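PDB 2R00: aspartate-semialdehyde dehydrogenase 2 from Vibrio cholerae, which catalyses the NADPH-dependent reductive dephosphorylation of L-aspartyl-4-phosphate to L-aspartate-semialdehyde, a step in lysine and methionine biosynthesis. Local coordinates for residues 155-160 / 234-239; 292-297 / 309-314. All blocks are in the same frame, centred on the assembly; numbering follows the deposited sequence.

Contact 1. Residues 155-160 / 234-239; sequences TTYQSV and TCVRVP
Gln158 holds CG between its backbone N and carbonyl carbon (chi1 59°) and runs extended from there, while Arg237 bends at chi2 (91°) to turn CD toward the Gln158 side chain, and the two side chains meet. Amide and guanidinium planes stand 77° apart. Gln158 CG sits at the guanidinium edge, 3.2 Å from Arg237 NE. A weak, nearly straight bond runs from Arg237 NH2 to Gln158 OE1 at 3.4 Å. The carbonyl of Ser159 lies over the guanidinium face, with its O 3.0 Å from Arg237 CZ; the angles are too poor for hydrogen bonds, so the attraction there is probably electrostatic. Gln158 NE2 donates to Glu212 and also to a water, which bonds to Thr156 OG1 at 2.8 Å and donates to Val236 O, tying side chains on this face to the backbone. The backbones form a parallel ladder in which Val236 N gives to Thr156 O at 2.9 Å and Val238 N to Gln158 O at 2.8 Å. On the opposite face from Gln158, Tyr157 CB rests 3.9 Å from Val238 CG1, and Tyr157 OH bonds to Tyr157 of the second subunit. Helix 211-223 links the strands and touches Thr156 and Cys235, a beta-alpha-beta crossover at the edge of the sheet within this chain, in the dimerisation domain, bearing the predicted substrate-binding residues Gln158 and Arg237.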
loop_
_atom_site.group_PDB
_atom_site.type_symbol
_atom_site.label_atom_id
_atom_site.label_comp_id
_atom_site.label_asym_id
_atom_site.label_seq_id
_atom_site.Cartn_x
_atom_site.Cartn_y
_atom_site.Cartn_z
ATOM N N THR A 155 -1.852 6.041 -0.661
ATOM C CA THR A 155 -1.915 5.016 -1.697
ATOM C C THR A 155 -3.295 4.351 -1.664
ATOM O O THR A 155 -3.739 3.902 -0.600
ATOM C CB THR A 155 -0.803 3.946 -1.507
ATOM O OG1 THR A 155 0.479 4.580 -1.524
ATOM C CG2 THR A 155 -0.853 2.910 -2.632
ATOM N N THR A 156 -3.979 4.320 -2.812
ATOM C CA THR A 156 -5.278 3.659 -2.923
ATOM C C THR A 156 -5.129 2.386 -3.735
ATOM O O THR A 156 -4.288 2.305 -4.627
ATOM C CB THR A 156 -6.378 4.550 -3.592
ATOM O OG1 THR A 156 -6.080 4.747 -4.985
ATOM C CG2 THR A 156 -6.506 5.898 -2.893
ATOM N N TYR A 157 -5.979 1.410 -3.440
ATOM C CA TYR A 157 -5.887 0.098 -4.052
ATOM C C TYR A 157 -7.260 -0.316 -4.560
ATOM O O TYR A 157 -8.237 -0.308 -3.810
ATOM C CB TYR A 157 -5.408 -0.937 -3.030
ATOM C CG TYR A 157 -4.112 -0.614 -2.330
ATOM C CD1 TYR A 157 -4.109 -0.001 -1.079
ATOM C CD2 TYR A 157 -2.890 -0.951 -2.898
ATOM C CE1 TYR A 157 -2.920 0.282 -0.408
ATOM C CE2 TYR A 157 -1.690 -0.680 -2.240
ATOM C CZ TYR A 157 -1.713 -0.059 -0.996
ATOM O OH TYR A 157 -0.533 0.228 -0.345
ATOM N N GLN A 158 -7.315 -0.672 -5.837
ATOM C CA GLN A 158 -8.523 -1.191 -6.455
ATOM C C GLN A 158 -8.144 -2.188 -7.542
ATOM O O GLN A 158 -7.020 -2.172 -8.038
ATOM C CB GLN A 158 -9.369 -0.053 -7.041
ATOM C CG GLN A 158 -8.655 0.780 -8.085
ATOM C CD GLN A 158 -9.390 2.072 -8.415
ATOM O OE1 GLN A 158 -10.621 2.092 -8.516
ATOM N NE2 GLN A 158 -8.636 3.160 -8.577
ATOM N N SER A 159 -9.097 -3.043 -7.906
ATOM C CA SER A 159 -8.890 -4.093 -8.908
ATOM C C SER A 159 -8.519 -3.507 -10.263
ATOM O O SER A 159 -8.994 -2.431 -10.626
ATOM C CB SER A 159 -10.181 -4.877 -9.082
ATOM O OG SER A 159 -11.188 -4.017 -9.593
ATOM N N VAL A 160 -7.701 -4.231 -11.023
ATOM C CA VAL A 160 -7.399 -3.824 -12.400
ATOM C C VAL A 160 -8.627 -3.929 -13.319
ATOM O O VAL A 160 -8.770 -3.139 -14.252
ATOM C CB VAL A 160 -6.139 -4.556 -12.977
ATOM C CG1 VAL A 160 -6.349 -6.066 -13.056
ATOM C CG2 VAL A 160 -5.734 -3.976 -14.350
ATOM N N THR A 234 -0.911 7.978 -4.738
ATOM C CA THR A 234 -0.494 6.921 -5.644
ATOM C C THR A 234 -1.687 5.990 -5.809
ATOM O O THR A 234 -2.128 5.352 -4.856
ATOM C CB THR A 234 0.730 6.154 -5.108
ATOM O OG1 THR A 234 1.788 7.079 -4.846
ATOM C CG2 THR A 234 1.221 5.130 -6.145
ATOM N N CYS A 235 -2.239 5.954 -7.016
ATOM C CA CYS A 235 -3.430 5.170 -7.275
ATOM C C CYS A 235 -3.005 3.900 -7.988
ATOM O O CYS A 235 -2.601 3.930 -9.152
ATOM C CB CYS A 235 -4.453 5.993 -8.070
ATOM S SG CYS A 235 -4.993 7.466 -7.125
ATOM N N VAL A 236 -3.074 2.795 -7.252
ATOM C CA VAL A 236 -2.492 1.523 -7.656
ATOM C C VAL A 236 -3.574 0.523 -8.040
ATOM O O VAL A 236 -4.606 0.404 -7.367
ATOM C CB VAL A 236 -1.607 0.949 -6.508
ATOM C CG1 VAL A 236 -1.224 -0.484 -6.767
ATOM C CG2 VAL A 236 -0.357 1.786 -6.352
ATOM N N ARG A 237 -3.349 -0.186 -9.140
ATOM C CA ARG A 237 -4.263 -1.249 -9.514
ATOM C C ARG A 237 -3.683 -2.575 -9.050
ATOM O O ARG A 237 -2.485 -2.848 -9.235
ATOM C CB ARG A 237 -4.518 -1.248 -11.014
ATOM C CG ARG A 237 -5.986 -1.099 -11.351
ATOM C CD ARG A 237 -6.407 0.352 -11.518
ATOM N NE ARG A 237 -7.817 0.575 -11.169
ATOM C CZ ARG A 237 -8.868 0.283 -11.944
ATOM N NH1 ARG A 237 -8.701 -0.274 -13.139
ATOM N NH2 ARG A 237 -10.104 0.535 -11.514
ATOM N N VAL A 238 -4.516 -3.383 -8.411
ATOM C CA VAL A 238 -4.063 -4.705 -7.973
ATOM C C VAL A 238 -4.678 -5.844 -8.816
ATOM O O VAL A 238 -5.864 -5.779 -9.169
ATOM C CB VAL A 238 -4.147 -4.914 -6.411
ATOM C CG1 VAL A 238 -4.690 -3.696 -5.672
ATOM C CG2 VAL A 238 -4.852 -6.214 -6.028
ATOM N N PRO A 239 -3.858 -6.864 -9.167
ATOM C CA PRO A 239 -4.312 -7.969 -10.029
ATOM C C PRO A 239 -5.727 -8.465 -9.704
ATOM O O PRO A 239 -6.566 -8.499 -10.598
ATOM C CB PRO A 239 -3.257 -9.056 -9.793
ATOM C CG PRO A 239 -2.002 -8.281 -9.516
ATOM C CD PRO A 239 -2.439 -7.023 -8.780
HETATM O O HOH W 1 2.771 4.514 -2.938
HETATM O O HOH W 2 -6.275 2.891 -7.017
#

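Contact 2. Residues 292-297 / 309-314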
loop_
_atom_site.group_PDB
_atom_site.type_symbol
_atom_site.label_atom_id
_atom_site.label_comp_id
_atom_site.label_asym_id
_atom_site.label_seq_id
_atom_site.Cartn_x
_atom_site.Cartn_y
_atom_site.Cartn_z
ATOM N N VAL A 292 -16.687 3.699 7.536
ATOM C CA VAL A 292 -15.282 3.859 7.215
ATOM C C VAL A 292 -14.488 3.006 8.219
ATOM O O VAL A 292 -14.460 3.303 9.418
ATOM C CB VAL A 292 -14.896 5.363 7.237
ATOM C CG1 VAL A 292 -13.397 5.569 7.114
ATOM C CG2 VAL A 292 -15.632 6.107 6.116
ATOM N N LEU A 293 -13.893 1.926 7.718
ATOM C CA LEU A 293 -13.166 0.952 8.533
ATOM C C LEU A 293 -11.700 1.369 8.632
ATOM O O LEU A 293 -11.013 1.463 7.611
ATOM C CB LEU A 293 -13.279 -0.437 7.897
ATOM C CG LEU A 293 -14.518 -1.346 7.992
ATOM C CD1 LEU A 293 -15.776 -0.696 8.587
ATOM C CD2 LEU A 293 -14.809 -1.980 6.634
ATOM N N VAL A 294 -11.236 1.640 9.855
ATOM C CA VAL A 294 -9.876 2.160 10.087
ATOM C C VAL A 294 -9.060 1.201 10.971
ATOM O O VAL A 294 -9.595 0.618 11.911
ATOM C CB VAL A 294 -9.901 3.596 10.682
ATOM C CG1 VAL A 294 -8.494 4.102 10.982
ATOM C CG2 VAL A 294 -10.618 4.580 9.721
ATOM N N GLY A 295 -7.785 1.008 10.624
ATOM C CA GLY A 295 -6.873 0.159 11.409
ATOM C C GLY A 295 -5.409 0.495 11.191
ATOM O O GLY A 295 -5.086 1.434 10.452
ATOM N N ARG A 296 -4.527 -0.284 11.823
ATOM C CA ARG A 296 -3.069 -0.113 11.734
ATOM C C ARG A 296 -2.666 1.340 12.020
ATOM O O ARG A 296 -1.817 1.905 11.334
ATOM C CB ARG A 296 -2.524 -0.627 10.369
ATOM C CG ARG A 296 -0.993 -0.804 10.262
ATOM C CD ARG A 296 -0.571 -1.873 9.208
ATOM N NE ARG A 296 -1.500 -1.923 8.080
ATOM C CZ ARG A 296 -1.818 -3.006 7.379
ATOM N NH1 ARG A 296 -1.302 -4.199 7.650
ATOM N NH2 ARG A 296 -2.677 -2.880 6.388
ATOM N N VAL A 297 -3.296 1.932 13.041
ATOM C CA VAL A 297 -3.038 3.331 13.444
ATOM C C VAL A 297 -1.786 3.470 14.323
ATOM O O VAL A 297 -1.723 2.908 15.420
ATOM C CB VAL A 297 -4.265 3.959 14.164
ATOM C CG1 VAL A 297 -3.995 5.425 14.543
ATOM C CG2 VAL A 297 -5.541 3.833 13.307
ATOM N N LEU A 309 -2.237 5.324 9.057
ATOM C CA LEU A 309 -3.452 4.530 9.215
ATOM C C LEU A 309 -3.839 3.946 7.866
ATOM O O LEU A 309 -3.436 4.466 6.825
ATOM C CB LEU A 309 -4.608 5.375 9.774
ATOM C CG LEU A 309 -5.084 6.582 8.944
ATOM C CD1 LEU A 309 -6.553 6.830 9.158
ATOM C CD2 LEU A 309 -4.283 7.825 9.251
ATOM N N TRP A 310 -4.606 2.862 7.900
ATOM C CA TRP A 310 -5.221 2.285 6.715
ATOM C C TRP A 310 -6.729 2.393 6.829
ATOM O O TRP A 310 -7.288 2.286 7.919
ATOM C CB TRP A 310 -4.825 0.817 6.551
ATOM C CG TRP A 310 -3.430 0.627 6.002
ATOM C CD1 TRP A 310 -2.261 1.076 6.555
ATOM C CD2 TRP A 310 -3.065 -0.079 4.809
ATOM N NE1 TRP A 310 -1.192 0.702 5.771
ATOM C CE2 TRP A 310 -1.655 -0.013 4.697
ATOM C CE3 TRP A 310 -3.791 -0.758 3.818
ATOM C CZ2 TRP A 310 -0.961 -0.601 3.638
ATOM C CZ3 TRP A 310 -3.105 -1.335 2.769
ATOM C CH2 TRP A 310 -1.701 -1.262 2.686
ATOM N N VAL A 311 -7.373 2.632 5.693
ATOM C CA VAL A 311 -8.803 2.885 5.635
ATOM C C VAL A 311 -9.370 1.959 4.580
ATOM O O VAL A 311 -8.834 1.872 3.471
ATOM C CB VAL A 311 -9.095 4.368 5.253
ATOM C CG1 VAL A 311 -10.584 4.657 5.306
ATOM C CG2 VAL A 311 -8.347 5.309 6.154
ATOM N N VAL A 312 -10.434 1.243 4.932
ATOM C CA VAL A 312 -11.035 0.260 4.041
ATOM C C VAL A 312 -12.536 0.531 3.857
ATOM O O VAL A 312 -13.222 0.962 4.786
ATOM C CB VAL A 312 -10.766 -1.203 4.536
ATOM C CG1 VAL A 312 -11.587 -2.218 3.761
ATOM C CG2 VAL A 312 -9.275 -1.554 4.410
ATOM N N ALA A 313 -13.011 0.312 2.636
ATOM C CA ALA A 313 -14.440 0.190 2.341
ATOM C C ALA A 313 -14.656 -1.175 1.720
ATOM O O ALA A 313 -14.042 -1.500 0.686
ATOM C CB ALA A 313 -14.893 1.267 1.376
ATOM N N ASP A 314 -15.504 -1.986 2.357
ATOM C CA ASP A 314 -15.864 -3.291 1.816
ATOM C C ASP A 314 -16.827 -3.110 0.644
ATOM O O ASP A 314 -16.535 -3.544 -0.475
ATOM C CB ASP A 314 -16.479 -4.200 2.890
ATOM C CG ASP A 314 -16.738 -5.611 2.382
ATOM O OD1 ASP A 314 -15.894 -6.153 1.623
ATOM O OD2 ASP A 314 -17.793 -6.179 2.739
#
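Val292 starts the pairing by pressing CG1 against Val311 CG1 at 3.5 Å, tighter than usual for two methyl groups. Leu293 forms a hydrogen-bonded antiparallel pair with Val312: its O takes the Val312 N-H at 2.7 Å, and its N gives back to Val312 O at 3.2 Å. Val294 follows as a non-hydrogen-bonded pair with Val311 and reaches diagonally, CG1 to Leu309 CD1 at 3.8 Å; helix 131-147 covers Val292, Leu309 and Val311. Gly295 then pairs with Trp310 through two bonds, one of them Trp310 N to Gly295 O at 3.0 Å. Arg296 takes a left-handed helical backbone conformation, and the ladder between the segments ends at Gly295. The arginine chain bends at chi3 (33°), bringing NE above the CD1-NE1 bond of Trp310, with NH2 over the middle of the ring system, 3.2 Å from CD2. The guanidinium comes in edge first, planes 65° apart; CZ stands 4.0 Å from the centroid of the five-membered ring, 5° off the normal. Val297 ends the walk with CG2 beside Leu309 CB. Pro199 and Cys197 of the second subunit pack on Arg296 and Trp310. The side chains meeting from 292-294 and Val297 are apolar, whereas the charged end of Arg296 meets the pi face of Trp310, a cation-pi contact in which the guanidinium would draw indole pi density toward it and so ease the cost of placing its charge here.

Overall arrangement
Contacts 1 and 2 belong to one mixed sheet, their centres about 15 Å apart, with strand 244-252 running between 155-160 and 309-314. They touch directly: Tyr157 CE1 lies 3.6 Å from Trp310 CZ3, the rings nearly parallel and the tyrosine on the opposite side of the indole plane from Arg296. Both contacts also meet the second subunit, so this side of the sheet contributes to the dimer interface. The predicted proton acceptor His244 has its side chain about 4 Å from that of Thr156 in contact 1 and about 6 Å from that of Val312 in contact 2. Cys131, the acyl-thioester nucleophile, begins helix 131-147, which packs on contact 2.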